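Local coordinates for protein mRNA export factor GLE1 (Saccharomyces cerevisiae, PDB 6B4E) that acts at the nuclear pore in mRNA export, its C-terminal domain binding inositol hexakisphosphate, activating a partner enzyme and carrying the interaction region for NUP42, DBP5 and GFD1, at residues A[181-184]-A[185-189]; A[193-196]-A[197-201]; A[203-206]-A[207-210]; A[238-241]-A[242-246]; A[254-257]-A[258-262]. All coordinates share one frame; numbering follows the deposited sequence.

Overall arrangement
The five contacts are all local, and they follow one another along an all-helical domain. Contacts 1, 3 and 4 form the tight group: contact 1 lies about 9 Å from contact 3 and about 11 Å from contact 4, centre to centre, and contacts 3 and 4 are also about 11 Å apart. All three pairs touch. Contact 2, a surface loop whose centre is about 17 Å from that of contact 1, returns to it through H201. Contact 5 continues helix 225-264, its centre about 16 Å beyond that of contact 4; contacts 2 and 5 are about 34 Å apart between centres. A chain of another protein reaches contacts 3, 4 and 5.

Contact 1 (A[181-184]-A[185-189]); sequences SLFA and IITRL
F183 and T187 make a one-turn side-chain contact at the buried C-terminal end of helix 169-188, where neighbouring residues keep up the helical backbone ladder. The phenyl ring takes the methyl of T187 over one face: CG2 of T187 stands 4.0 Å from the F183 ring centroid, displaced toward the rim, in a CH-pi contact. The two side chains cross at about a right angle. The first torsion of T187 (chi1 68°) sets its hydroxyl between backbone N and carbonyl carbon and its CG2 beside the N, where the methyl meets the ring. The hydroxyl turns back along the helix, and T187 OG1 donates to A184 O at 2.8 Å, whereas the backbone bond from R188 N to the same A184 O is weak at 3.4 Å. Earlier in the ladder, I185 N binds S181 O at 3.1 Å almost straight. On another side, L182 CG and I186 CD1 meet at 4.3 Å, facing helix 108-121. T187 OG1 also pairs with S208 OG of helix 206-216, while L207 packs on F183 and T187; R188 NE bonds A237 O in helix 225-264. With a valine in place of T187, A184 O would probably lose its short hydroxyl partner, and S208 would lose its mate on this helix. L189 is the first residue to leave helical torsions, and the arrangement is a helix C-terminus in which a threonine hydroxyl grips the i-3 carbonyl as the main-chain bonding weakens.

Contact 2 (A[193-196]-A[197-201]); sequences QEFI and TTTSH
Carbonyl O of F195 receives two backbone N-H groups in turn, as the chain folds over I196 and T197 with torsions close to those of a type I turn. T198 N reaches F195 O at 2.8 Å from above the carbonyl plane, 51° out of it, and T199 N reaches F195 O at 2.7 Å from almost straight ahead of the carbonyl. A third group crowds the same oxygen: T198 OG1, set between its own backbone N and carbonyl carbon (chi1 70°), comes to 3.1 Å from F195 O and lies also 3.1 Å from T199 OG1, so where its proton goes is not settled. The side chains of F195 and T199 run side by side, pointing the same way. In the F195 conformer described, one of two, T199 OG1 comes to the ring's edge near its plane and stands 3.9 Å from F195 CB. A water links I196 and T199, giving hydrogens to I196 O at 2.7 Å and to T199 O at 2.6 Å. F195 and T199 lean on V120 of helix 108-121, which ties this loop between helices 169-188 and 206-216 to the fold. Further on, H201 ND1 bonds F203 N, and its NE2 makes weak bonds to L189 O and I186 O. With two backbone amides and a bridging water as its firm bonds, the turn appears to be held by polar groups more than by apolar burial, in keeping with its place at the surface.

Contact 3 (A[203-206]-A[207-210]); sequences FPIA and LSWH
A carbonyl oxygen sits over one face of the H210 imidazole: A206 O stands 3.5 Å above the ring plane of H210, over its centre. The F203 ring is met differently, at its edge and in its plane, where L207 CD1 lies 3.8 Å from F203 CD1. The same methyl reaches back to F203 CA at 3.6 Å, while L207 CG rests 4.0 Å from P204 CD. Both pairs of side chains cross at a slant, an approach set by L207 CG lying beside its own backbone N (chi1 -58°). These contacts mark the start of helix 206-216, where an irregular lead-in turns helical. P204 O takes L207 N at 2.9 Å, with the donor above the carbonyl plane, and I205 O receives only weak bonds from S208 N and W209 N. The regular i-to-i+4 pattern is clear by H210 N, 3.0 Å from A206 O, so this oxygen takes a backbone bond and also faces the imidazole of the same residue. H210 ND1 and W209 NE1 both hydrogen-bond to the backbone of another protein's chain. Were H210 an alanine, A206 O would probably lose the ring that covers it, and that second chain would lose a side-chain partner for its backbone. S208 OG, the partner of T187 OG1, also bonds W234 NE1, and W209 meets Y246 of helix 225-264 edge-to-face.

Contact 4 (A[238-241]-A[242-246]); sequences AAVQ and FLQAY
Q244 lies back over the preceding turn, its side chain running alongside both V240 and Q241 and pointing the same way as each. Its aliphatic part comes first, with Q244 CG 3.3 Å from V240 O. The amide then divides between two neighbours: Q244 NE2 is 3.7 Å from V240 CG1, and Q244 OE1 is 3.6 Å from Q241 CA and 3.8 Å from Q241 CG. The amide planes of Q241 and Q244 stand 83° apart, so they do not stack. Q244 runs extended beyond CG (chi2 170°), which carries its amide along V240 and Q241, while the Q241 chain is bent at chi2. The ladder that positions them is made of backbone bonds: L243 N to A239 O at 3.0 Å, Q244 N to V240 O at 3.2 Å, and A245 N to Q241 O at 3.0 Å. In the second shell, F242 meets W234 edge-to-face, L243 leans on A250, S251 and L254, and R188 of helix 169-188 packs on A238 and Q241. M288 touches A239, V240 and L243 from a loop. Near the end of this length of helix, A245 CB lies 3.9 Å above one face of the Y246 ring, while F242 CD1 comes to that ring's edge in plane. The arrangement is a kinked stretch of the long helix 225-264, in which the N-H groups of V240 and Q241 have no bond to the turn before and regular i-to-i+4 bonding resumes from F242.

Contact 5 (A[254-257]-A[258-262]); sequences LILI and GEELT
L254 and G258 open the contact with a backbone bond, G258 N to L254 O at 2.9 Å. A side chain on G258 would run tight against L254 O, since a CB there would lie only 3.1 Å from it. I255 O is shared: E259 N binds it at 2.9 Å and E260 N weakly, i-to-i+5, at 3.4 Å, where the ladder begins to widen. At L256 the wider bond is the short one: L261 N reaches L256 O at 2.8 Å, nearly straight off the carbonyl, in a pi-type turn of residues 258-261. L256 CD1 rests 3.7 Å from E260 CB, the leucine brought there by a CG placed opposite its backbone N (chi1 -169°). I257 O, passed over as the bonding shifts, is buried without a polar partner; L261 CB at 3.4 Å and T262 CG2 at 3.5 Å lie against it. Around this turn helix 225-264 packs through L256 and I257 on helix 206-216 and through L254 and I255 on W283 of helix 271-284, where R277 forms a salt bridge with E259 in the conformer described, one of two; apolar side chains of another protein's chain pack on L256, E260 and L261.

Contact 1 (A[181-184]-A[185-189])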
loop_
_atom_site.group_PDB
_atom_site.type_symbol
_atom_site.label_atom_id
_atom_site.label_comp_id
_atom_site.label_asym_id
_atom_site.label_seq_id
_atom_site.Cartn_x
_atom_site.Cartn_y
_atom_site.Cartn_z
ATOM N N SER A 181 -2.449 -3.845 3.139
ATOM C CA SER A 181 -2.172 -5.268 2.928
ATOM C C SER A 181 -1.788 -5.548 1.489
ATOM O O SER A 181 -0.835 -6.282 1.206
ATOM C CB SER A 181 -3.411 -6.107 3.245
ATOM O OG SER A 181 -3.537 -6.384 4.611
ATOM N N LEU A 182 -2.577 -5.023 0.564
ATOM C CA LEU A 182 -2.296 -5.241 -0.842
ATOM C C LEU A 182 -0.966 -4.613 -1.240
ATOM O O LEU A 182 -0.154 -5.242 -1.928
ATOM C CB LEU A 182 -3.428 -4.674 -1.687
ATOM C CG LEU A 182 -3.165 -4.739 -3.193
ATOM C CD1 LEU A 182 -3.112 -6.186 -3.671
ATOM C CD2 LEU A 182 -4.200 -3.935 -3.997
ATOM N N PHE A 183 -0.726 -3.369 -0.829
ATOM C CA PHE A 183 0.526 -2.712 -1.194
ATOM C C PHE A 183 1.710 -3.436 -0.572
ATOM O O PHE A 183 2.736 -3.647 -1.226
ATOM C CB PHE A 183 0.495 -1.249 -0.756
ATOM C CG PHE A 183 1.710 -0.456 -1.178
ATOM C CD1 PHE A 183 1.903 -0.125 -2.499
ATOM C CD2 PHE A 183 2.638 -0.034 -0.237
ATOM C CE1 PHE A 183 3.015 0.611 -2.886
ATOM C CE2 PHE A 183 3.742 0.702 -0.613
ATOM C CZ PHE A 183 3.931 1.023 -1.941
ATOM N N ALA A 184 1.564 -3.851 0.681
ATOM C CA ALA A 184 2.613 -4.601 1.355
ATOM C C ALA A 184 3.025 -5.830 0.552
ATOM O O ALA A 184 4.220 -6.058 0.321
ATOM C CB ALA A 184 2.146 -4.995 2.752
ATOM N N ILE A 185 2.045 -6.651 0.161
ATOM C CA ILE A 185 2.295 -7.817 -0.692
ATOM C C ILE A 185 3.122 -7.416 -1.905
ATOM O O ILE A 185 4.126 -8.059 -2.242
ATOM C CB ILE A 185 0.959 -8.453 -1.129
ATOM C CG1 ILE A 185 0.276 -9.177 0.045
ATOM C CG2 ILE A 185 1.146 -9.395 -2.332
ATOM C CD1 ILE A 185 0.963 -10.448 0.521
ATOM N N ILE A 186 2.668 -6.387 -2.624
ATOM C CA ILE A 186 3.343 -6.001 -3.856
ATOM C C ILE A 186 4.813 -5.686 -3.591
ATOM O O ILE A 186 5.689 -6.050 -4.388
ATOM C CB ILE A 186 2.603 -4.820 -4.515
ATOM C CG1 ILE A 186 1.240 -5.298 -5.044
ATOM C CG2 ILE A 186 3.440 -4.216 -5.646
ATOM C CD1 ILE A 186 0.326 -4.211 -5.566
ATOM N N THR A 187 5.118 -5.011 -2.478
ATOM C CA THR A 187 6.505 -4.629 -2.247
ATOM C C THR A 187 7.405 -5.828 -1.978
ATOM O O THR A 187 8.616 -5.719 -2.189
ATOM C CB THR A 187 6.665 -3.633 -1.086
ATOM O OG1 THR A 187 6.345 -4.244 0.171
ATOM C CG2 THR A 187 5.833 -2.355 -1.295
ATOM N N ARG A 188 6.855 -6.965 -1.542
ATOM C CA ARG A 188 7.684 -8.116 -1.197
ATOM C C ARG A 188 7.575 -9.257 -2.206
ATOM O O ARG A 188 8.259 -10.277 -2.055
ATOM C CB ARG A 188 7.362 -8.597 0.232
ATOM C CG ARG A 188 5.956 -9.140 0.512
ATOM C CD ARG A 188 5.699 -10.506 -0.084
ATOM N NE ARG A 188 4.679 -11.196 0.713
ATOM C CZ ARG A 188 4.282 -12.449 0.533
ATOM N NH1 ARG A 188 4.789 -13.182 -0.439
ATOM N NH2 ARG A 188 3.348 -12.963 1.344
ATOM N N LEU A 189 6.779 -9.095 -3.255
ATOM C CA LEU A 189 6.781 -10.037 -4.364
ATOM C C LEU A 189 7.912 -9.725 -5.328
ATOM O O LEU A 189 8.267 -8.562 -5.539
ATOM C CB LEU A 189 5.458 -9.985 -5.129
ATOM C CG LEU A 189 4.200 -10.497 -4.424
ATOM C CD1 LEU A 189 2.973 -10.104 -5.234
ATOM C CD2 LEU A 189 4.243 -11.991 -4.246
#

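Contact 2 (A[193-196]-A[197-201])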
loop_
_atom_site.group_PDB
_atom_site.type_symbol
_atom_site.label_atom_id
_atom_site.label_comp_id
_atom_site.label_asym_id
_atom_site.label_seq_id
_atom_site.Cartn_x
_atom_site.Cartn_y
_atom_site.Cartn_z
ATOM N N GLN A 193 9.209 -14.042 -14.033
ATOM C CA GLN A 193 10.386 -14.297 -14.854
ATOM C C GLN A 193 10.366 -13.530 -16.174
ATOM O O GLN A 193 11.432 -13.290 -16.752
ATOM C CB GLN A 193 10.492 -15.796 -15.126
ATOM C CG GLN A 193 9.356 -16.344 -15.986
ATOM C CD GLN A 193 9.369 -17.859 -16.101
ATOM O OE1 GLN A 193 9.748 -18.563 -15.165
ATOM N NE2 GLN A 193 8.946 -18.366 -17.253
ATOM N N GLU A 194 9.184 -13.137 -16.656
ATOM C CA GLU A 194 9.067 -12.489 -17.956
ATOM C C GLU A 194 9.569 -11.054 -17.947
ATOM O O GLU A 194 9.849 -10.506 -19.018
ATOM C CB GLU A 194 7.607 -12.491 -18.421
ATOM C CG GLU A 194 7.078 -13.843 -18.873
ATOM C CD GLU A 194 6.915 -14.834 -17.731
ATOM O OE1 GLU A 194 7.046 -16.051 -17.986
ATOM O OE2 GLU A 194 6.649 -14.400 -16.580
ATOM N N PHE A 195 9.656 -10.433 -16.767
ATOM C CA PHE A 195 10.056 -9.043 -16.620
ATOM C C PHE A 195 11.324 -8.846 -15.801
ATOM O O PHE A 195 11.984 -7.813 -15.962
ATOM C CB PHE A 195 8.930 -8.238 -15.949
ATOM C CG PHE A 195 7.605 -8.323 -16.664
ATOM C CD1 PHE A 195 7.183 -7.298 -17.495
ATOM C CD2 PHE A 195 6.780 -9.426 -16.499
ATOM C CE1 PHE A 195 5.965 -7.373 -18.149
ATOM C CE2 PHE A 195 5.564 -9.505 -17.149
ATOM C CZ PHE A 195 5.156 -8.479 -17.974
ATOM N N ILE A 196 11.696 -9.811 -14.955
ATOM C CA ILE A 196 12.648 -9.551 -13.877
ATOM C C ILE A 196 14.038 -9.203 -14.404
ATOM O O ILE A 196 14.789 -8.475 -13.740
ATOM C CB ILE A 196 12.688 -10.762 -12.919
ATOM C CG1 ILE A 196 13.373 -10.379 -11.597
ATOM C CG2 ILE A 196 13.359 -11.944 -13.591
ATOM C CD1 ILE A 196 13.005 -11.261 -10.408
ATOM N N THR A 197 14.410 -9.701 -15.586
ATOM C CA THR A 197 15.699 -9.328 -16.160
ATOM C C THR A 197 15.632 -7.991 -16.890
ATOM O O THR A 197 16.653 -7.303 -17.006
ATOM C CB THR A 197 16.191 -10.415 -17.119
ATOM O OG1 THR A 197 15.332 -10.475 -18.262
ATOM C CG2 THR A 197 16.208 -11.775 -16.422
ATOM N N THR A 198 14.444 -7.600 -17.363
ATOM C CA THR A 198 14.292 -6.434 -18.228
ATOM C C THR A 198 13.742 -5.208 -17.517
ATOM O O THR A 198 13.941 -4.092 -18.009
ATOM C CB THR A 198 13.361 -6.764 -19.403
ATOM O OG1 THR A 198 12.020 -6.929 -18.926
ATOM C CG2 THR A 198 13.798 -8.040 -20.110
ATOM N N THR A 199 13.064 -5.380 -16.384
ATOM C CA THR A 199 12.281 -4.313 -15.778
ATOM C C THR A 199 12.641 -4.191 -14.308
ATOM O O THR A 199 12.801 -5.198 -13.612
ATOM C CB THR A 199 10.769 -4.585 -15.917
ATOM O OG1 THR A 199 10.452 -4.870 -17.285
ATOM C CG2 THR A 199 9.944 -3.390 -15.435
ATOM N N SER A 200 12.771 -2.953 -13.841
ATOM C CA SER A 200 12.872 -2.707 -12.414
ATOM C C SER A 200 11.515 -2.931 -11.763
ATOM O O SER A 200 10.474 -2.594 -12.331
ATOM C CB SER A 200 13.346 -1.281 -12.146
ATOM O OG SER A 200 14.628 -1.054 -12.700
ATOM N N HIS A 201 11.526 -3.503 -10.568
ATOM C CA HIS A 201 10.290 -3.633 -9.807
ATOM C C HIS A 201 9.732 -2.239 -9.557
ATOM O O HIS A 201 10.445 -1.389 -9.012
ATOM C CB HIS A 201 10.587 -4.356 -8.497
ATOM C CG HIS A 201 9.372 -4.804 -7.742
ATOM N ND1 HIS A 201 8.342 -3.957 -7.399
ATOM C CD2 HIS A 201 9.069 -6.005 -7.191
ATOM C CE1 HIS A 201 7.442 -4.623 -6.695
ATOM N NE2 HIS A 201 7.857 -5.868 -6.560
HETATM O O HOH W 1 14.269 -6.584 -11.925
#

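Contact 3 (A[203-206]-A[207-210])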
loop_
_atom_site.group_PDB
_atom_site.type_symbol
_atom_site.label_atom_id
_atom_site.label_comp_id
_atom_site.label_asym_id
_atom_site.label_seq_id
_atom_site.Cartn_x
_atom_site.Cartn_y
_atom_site.Cartn_z
ATOM N N PHE A 203 7.533 -1.015 -7.448
ATOM C CA PHE A 203 7.203 -0.658 -6.064
ATOM C C PHE A 203 7.924 -1.613 -5.127
ATOM O O PHE A 203 7.303 -2.454 -4.465
ATOM C CB PHE A 203 5.693 -0.708 -5.815
ATOM C CG PHE A 203 4.920 0.229 -6.692
ATOM C CD1 PHE A 203 4.999 1.595 -6.517
ATOM C CD2 PHE A 203 4.136 -0.270 -7.699
ATOM C CE1 PHE A 203 4.308 2.417 -7.327
ATOM C CE2 PHE A 203 3.451 0.559 -8.501
ATOM C CZ PHE A 203 3.534 1.890 -8.317
ATOM N N PRO A 204 9.232 -1.473 -5.013
ATOM C CA PRO A 204 10.072 -2.515 -4.408
ATOM C C PRO A 204 10.060 -2.457 -2.883
ATOM O O PRO A 204 9.400 -1.621 -2.266
ATOM C CB PRO A 204 11.454 -2.196 -4.991
ATOM C CG PRO A 204 11.437 -0.700 -5.127
ATOM C CD PRO A 204 10.041 -0.392 -5.616
ATOM N N ILE A 205 10.807 -3.388 -2.277
ATOM C CA ILE A 205 10.731 -3.598 -0.837
ATOM C C ILE A 205 11.194 -2.364 -0.068
ATOM O O ILE A 205 10.773 -2.147 1.068
ATOM C CB ILE A 205 11.523 -4.874 -0.457
ATOM C CG1 ILE A 205 11.277 -5.274 0.996
ATOM C CG2 ILE A 205 13.033 -4.720 -0.681
ATOM C CD1 ILE A 205 9.902 -5.758 1.256
ATOM N N ALA A 206 12.041 -1.523 -0.681
ATOM C CA ALA A 206 12.423 -0.263 -0.048
ATOM C C ALA A 206 11.205 0.542 0.386
ATOM O O ALA A 206 11.274 1.292 1.361
ATOM C CB ALA A 206 13.274 0.575 -1.014
ATOM N N LEU A 207 10.094 0.425 -0.342
ATOM C CA LEU A 207 8.927 1.237 -0.018
ATOM C C LEU A 207 8.280 0.792 1.285
ATOM O O LEU A 207 7.635 1.605 1.956
ATOM C CB LEU A 207 7.920 1.184 -1.162
ATOM C CG LEU A 207 8.453 1.662 -2.519
ATOM C CD1 LEU A 207 7.300 1.792 -3.496
ATOM C CD2 LEU A 207 9.208 2.978 -2.400
ATOM N N SER A 208 8.437 -0.489 1.652
ATOM C CA SER A 208 8.025 -0.950 2.970
ATOM C C SER A 208 8.925 -0.392 4.055
ATOM O O SER A 208 8.443 -0.060 5.141
ATOM C CB SER A 208 8.026 -2.481 3.051
ATOM O OG SER A 208 6.830 -3.029 2.532
ATOM N N TRP A 209 10.241 -0.318 3.808
ATOM C CA TRP A 209 11.104 0.362 4.764
ATOM C C TRP A 209 10.615 1.790 5.002
ATOM O O TRP A 209 10.488 2.218 6.153
ATOM C CB TRP A 209 12.570 0.354 4.298
ATOM C CG TRP A 209 13.479 0.979 5.318
ATOM C CD1 TRP A 209 13.689 2.313 5.510
ATOM C CD2 TRP A 209 14.301 0.307 6.287
ATOM N NE1 TRP A 209 14.560 2.518 6.537
ATOM C CE2 TRP A 209 14.952 1.306 7.041
ATOM C CE3 TRP A 209 14.534 -1.030 6.598
ATOM C CZ2 TRP A 209 15.818 1.014 8.087
ATOM C CZ3 TRP A 209 15.406 -1.322 7.640
ATOM C CH2 TRP A 209 16.037 -0.304 8.370
ATOM N N HIS A 210 10.250 2.514 3.929
ATOM C CA HIS A 210 9.818 3.905 4.088
ATOM C C HIS A 210 8.616 4.009 5.015
ATOM O O HIS A 210 8.534 4.925 5.842
ATOM C CB HIS A 210 9.429 4.537 2.748
ATOM C CG HIS A 210 10.555 4.690 1.775
ATOM N ND1 HIS A 210 11.869 4.841 2.164
ATOM C CD2 HIS A 210 10.555 4.733 0.423
ATOM C CE1 HIS A 210 12.634 4.944 1.089
ATOM N NE2 HIS A 210 11.860 4.895 0.019
#

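Contact 4 (A[238-241]-A[242-246])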
loop_
_atom_site.group_PDB
_atom_site.type_symbol
_atom_site.label_atom_id
_atom_site.label_comp_id
_atom_site.label_asym_id
_atom_site.label_seq_id
_atom_site.Cartn_x
_atom_site.Cartn_y
_atom_site.Cartn_z
ATOM N N ALA A 238 3.990 -9.157 4.974
ATOM C CA ALA A 238 5.342 -8.939 4.466
ATOM C C ALA A 238 6.459 -9.053 5.495
ATOM O O ALA A 238 7.621 -8.951 5.098
ATOM C CB ALA A 238 5.412 -7.555 3.802
ATOM N N ALA A 239 6.182 -9.289 6.783
ATOM C CA ALA A 239 7.279 -9.261 7.761
ATOM C C ALA A 239 8.339 -10.322 7.465
ATOM O O ALA A 239 9.545 -10.058 7.589
ATOM C CB ALA A 239 6.741 -9.422 9.179
ATOM N N VAL A 240 7.920 -11.526 7.083
ATOM C CA VAL A 240 8.884 -12.584 6.770
ATOM C C VAL A 240 9.869 -12.116 5.703
ATOM O O VAL A 240 11.088 -12.309 5.813
ATOM C CB VAL A 240 8.137 -13.854 6.324
ATOM C CG1 VAL A 240 9.079 -14.815 5.598
ATOM C CG2 VAL A 240 7.487 -14.496 7.540
ATOM N N GLN A 241 9.347 -11.514 4.639
ATOM C CA GLN A 241 10.185 -11.113 3.523
ATOM C C GLN A 241 10.989 -9.856 3.834
ATOM O O GLN A 241 12.074 -9.664 3.275
ATOM C CB GLN A 241 9.321 -10.895 2.285
ATOM C CG GLN A 241 8.683 -12.151 1.755
ATOM C CD GLN A 241 7.464 -12.586 2.554
ATOM O OE1 GLN A 241 6.796 -11.778 3.215
ATOM N NE2 GLN A 241 7.150 -13.874 2.474
ATOM N N PHE A 242 10.463 -8.989 4.699
ATOM C CA PHE A 242 11.202 -7.807 5.139
ATOM C C PHE A 242 12.462 -8.214 5.888
ATOM O O PHE A 242 13.539 -7.660 5.663
ATOM C CB PHE A 242 10.286 -6.963 6.027
ATOM C CG PHE A 242 10.804 -5.578 6.359
ATOM C CD1 PHE A 242 10.915 -4.603 5.380
ATOM C CD2 PHE A 242 11.096 -5.241 7.669
ATOM C CE1 PHE A 242 11.353 -3.336 5.697
ATOM C CE2 PHE A 242 11.545 -3.971 7.988
ATOM C CZ PHE A 242 11.662 -3.018 7.000
ATOM N N LEU A 243 12.340 -9.210 6.764
ATOM C CA LEU A 243 13.508 -9.759 7.446
ATOM C C LEU A 243 14.497 -10.386 6.471
ATOM O O LEU A 243 15.718 -10.287 6.669
ATOM C CB LEU A 243 13.063 -10.793 8.488
ATOM C CG LEU A 243 12.391 -10.197 9.713
ATOM C CD1 LEU A 243 11.662 -11.283 10.477
ATOM C CD2 LEU A 243 13.412 -9.557 10.603
ATOM N N GLN A 244 13.999 -11.078 5.443
ATOM C CA GLN A 244 14.886 -11.625 4.419
ATOM C C GLN A 244 15.681 -10.525 3.746
ATOM O O GLN A 244 16.878 -10.688 3.456
ATOM C CB GLN A 244 14.077 -12.403 3.381
ATOM C CG GLN A 244 13.467 -13.660 3.966
ATOM C CD GLN A 244 12.459 -14.347 3.050
ATOM O OE1 GLN A 244 12.057 -13.827 2.009
ATOM N NE2 GLN A 244 12.009 -15.509 3.475
ATOM N N ALA A 245 15.029 -9.395 3.495
ATOM C CA ALA A 245 15.651 -8.331 2.719
ATOM C C ALA A 245 16.689 -7.581 3.540
ATOM O O ALA A 245 17.776 -7.274 3.037
ATOM C CB ALA A 245 14.584 -7.362 2.214
ATOM N N TYR A 246 16.369 -7.239 4.793
ATOM C CA TYR A 246 17.210 -6.323 5.560
ATOM C C TYR A 246 17.724 -6.894 6.879
ATOM O O TYR A 246 18.342 -6.146 7.652
ATOM C CB TYR A 246 16.444 -5.014 5.827
ATOM C CG TYR A 246 15.987 -4.279 4.586
ATOM C CD1 TYR A 246 16.886 -3.797 3.665
ATOM C CD2 TYR A 246 14.623 -4.048 4.346
ATOM C CE1 TYR A 246 16.458 -3.117 2.516
ATOM C CE2 TYR A 246 14.198 -3.370 3.210
ATOM C CZ TYR A 246 15.113 -2.912 2.299
ATOM O OH TYR A 246 14.695 -2.231 1.166
#

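Contact 5 (A[254-257]-A[258-262])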
loop_
_atom_site.group_PDB
_atom_site.type_symbol
_atom_site.label_atom_id
_atom_site.label_comp_id
_atom_site.label_asym_id
_atom_site.label_seq_id
_atom_site.Cartn_x
_atom_site.Cartn_y
_atom_site.Cartn_z
ATOM N N LEU A 254 11.486 -3.739 13.311
ATOM C CA LEU A 254 10.332 -4.472 13.836
ATOM C C LEU A 254 10.239 -4.336 15.346
ATOM O O LEU A 254 9.135 -4.208 15.899
ATOM C CB LEU A 254 10.400 -5.951 13.455
ATOM C CG LEU A 254 10.297 -6.293 11.963
ATOM C CD1 LEU A 254 10.093 -7.807 11.843
ATOM C CD2 LEU A 254 9.179 -5.558 11.281
ATOM N N ILE A 255 11.380 -4.381 16.038
ATOM C CA ILE A 255 11.375 -4.141 17.478
ATOM C C ILE A 255 10.881 -2.730 17.773
ATOM O O ILE A 255 10.149 -2.501 18.742
ATOM C CB ILE A 255 12.777 -4.393 18.061
ATOM C CG1 ILE A 255 13.127 -5.883 17.918
ATOM C CG2 ILE A 255 12.866 -3.926 19.521
ATOM C CD1 ILE A 255 14.557 -6.211 18.173
ATOM N N LEU A 256 11.285 -1.757 16.960
ATOM C CA LEU A 256 10.889 -0.381 17.223
ATOM C C LEU A 256 9.378 -0.225 17.107
ATOM O O LEU A 256 8.750 0.388 17.976
ATOM C CB LEU A 256 11.618 0.576 16.285
ATOM C CG LEU A 256 11.471 2.058 16.645
ATOM C CD1 LEU A 256 12.149 2.394 17.990
ATOM C CD2 LEU A 256 12.061 2.889 15.562
ATOM N N ILE A 257 8.760 -0.792 16.058
ATOM C CA ILE A 257 7.301 -0.641 15.933
ATOM C C ILE A 257 6.568 -1.517 16.943
ATOM O O ILE A 257 5.544 -1.111 17.505
ATOM C CB ILE A 257 6.794 -0.917 14.494
ATOM C CG1 ILE A 257 7.118 -2.330 13.965
ATOM C CG2 ILE A 257 7.304 0.133 13.565
ATOM C CD1 ILE A 257 6.312 -2.690 12.702
ATOM N N GLY A 258 7.042 -2.745 17.165
ATOM C CA GLY A 258 6.265 -3.688 17.951
ATOM C C GLY A 258 6.413 -3.532 19.447
ATOM O O GLY A 258 5.471 -3.821 20.195
ATOM N N GLU A 259 7.587 -3.099 19.915
ATOM C CA GLU A 259 7.834 -2.879 21.338
ATOM C C GLU A 259 7.763 -1.398 21.693
ATOM O O GLU A 259 6.945 -0.991 22.524
ATOM C CB GLU A 259 9.204 -3.442 21.743
ATOM C CG GLU A 259 9.599 -3.134 23.183
ATOM C CD GLU A 259 8.601 -3.692 24.200
ATOM O OE1 GLU A 259 8.235 -2.970 25.149
ATOM O OE2 GLU A 259 8.184 -4.863 24.051
ATOM N N GLU A 260 8.600 -0.574 21.057
ATOM C CA GLU A 260 8.739 0.812 21.494
ATOM C C GLU A 260 7.514 1.646 21.143
ATOM O O GLU A 260 6.984 2.367 21.990
ATOM C CB GLU A 260 10.007 1.425 20.890
ATOM C CG GLU A 260 10.332 2.828 21.388
ATOM C CD GLU A 260 10.595 2.888 22.896
ATOM O OE1 GLU A 260 10.607 4.008 23.453
ATOM O OE2 GLU A 260 10.789 1.822 23.525
ATOM N N LEU A 261 7.056 1.585 19.895
ATOM C CA LEU A 261 5.914 2.402 19.498
ATOM C C LEU A 261 4.656 2.006 20.269
ATOM O O LEU A 261 3.917 2.873 20.751
ATOM C CB LEU A 261 5.711 2.283 17.989
ATOM C CG LEU A 261 4.667 3.208 17.366
ATOM C CD1 LEU A 261 5.015 4.674 17.577
ATOM C CD2 LEU A 261 4.545 2.901 15.892
ATOM N N THR A 262 4.404 0.706 20.421
ATOM C CA THR A 262 3.240 0.274 21.196
ATOM C C THR A 262 3.373 0.679 22.664
ATOM O O THR A 262 2.385 1.079 23.295
ATOM C CB THR A 262 3.049 -1.241 21.081
ATOM O OG1 THR A 262 4.222 -1.908 21.556
ATOM C CG2 THR A 262 2.809 -1.655 19.664
#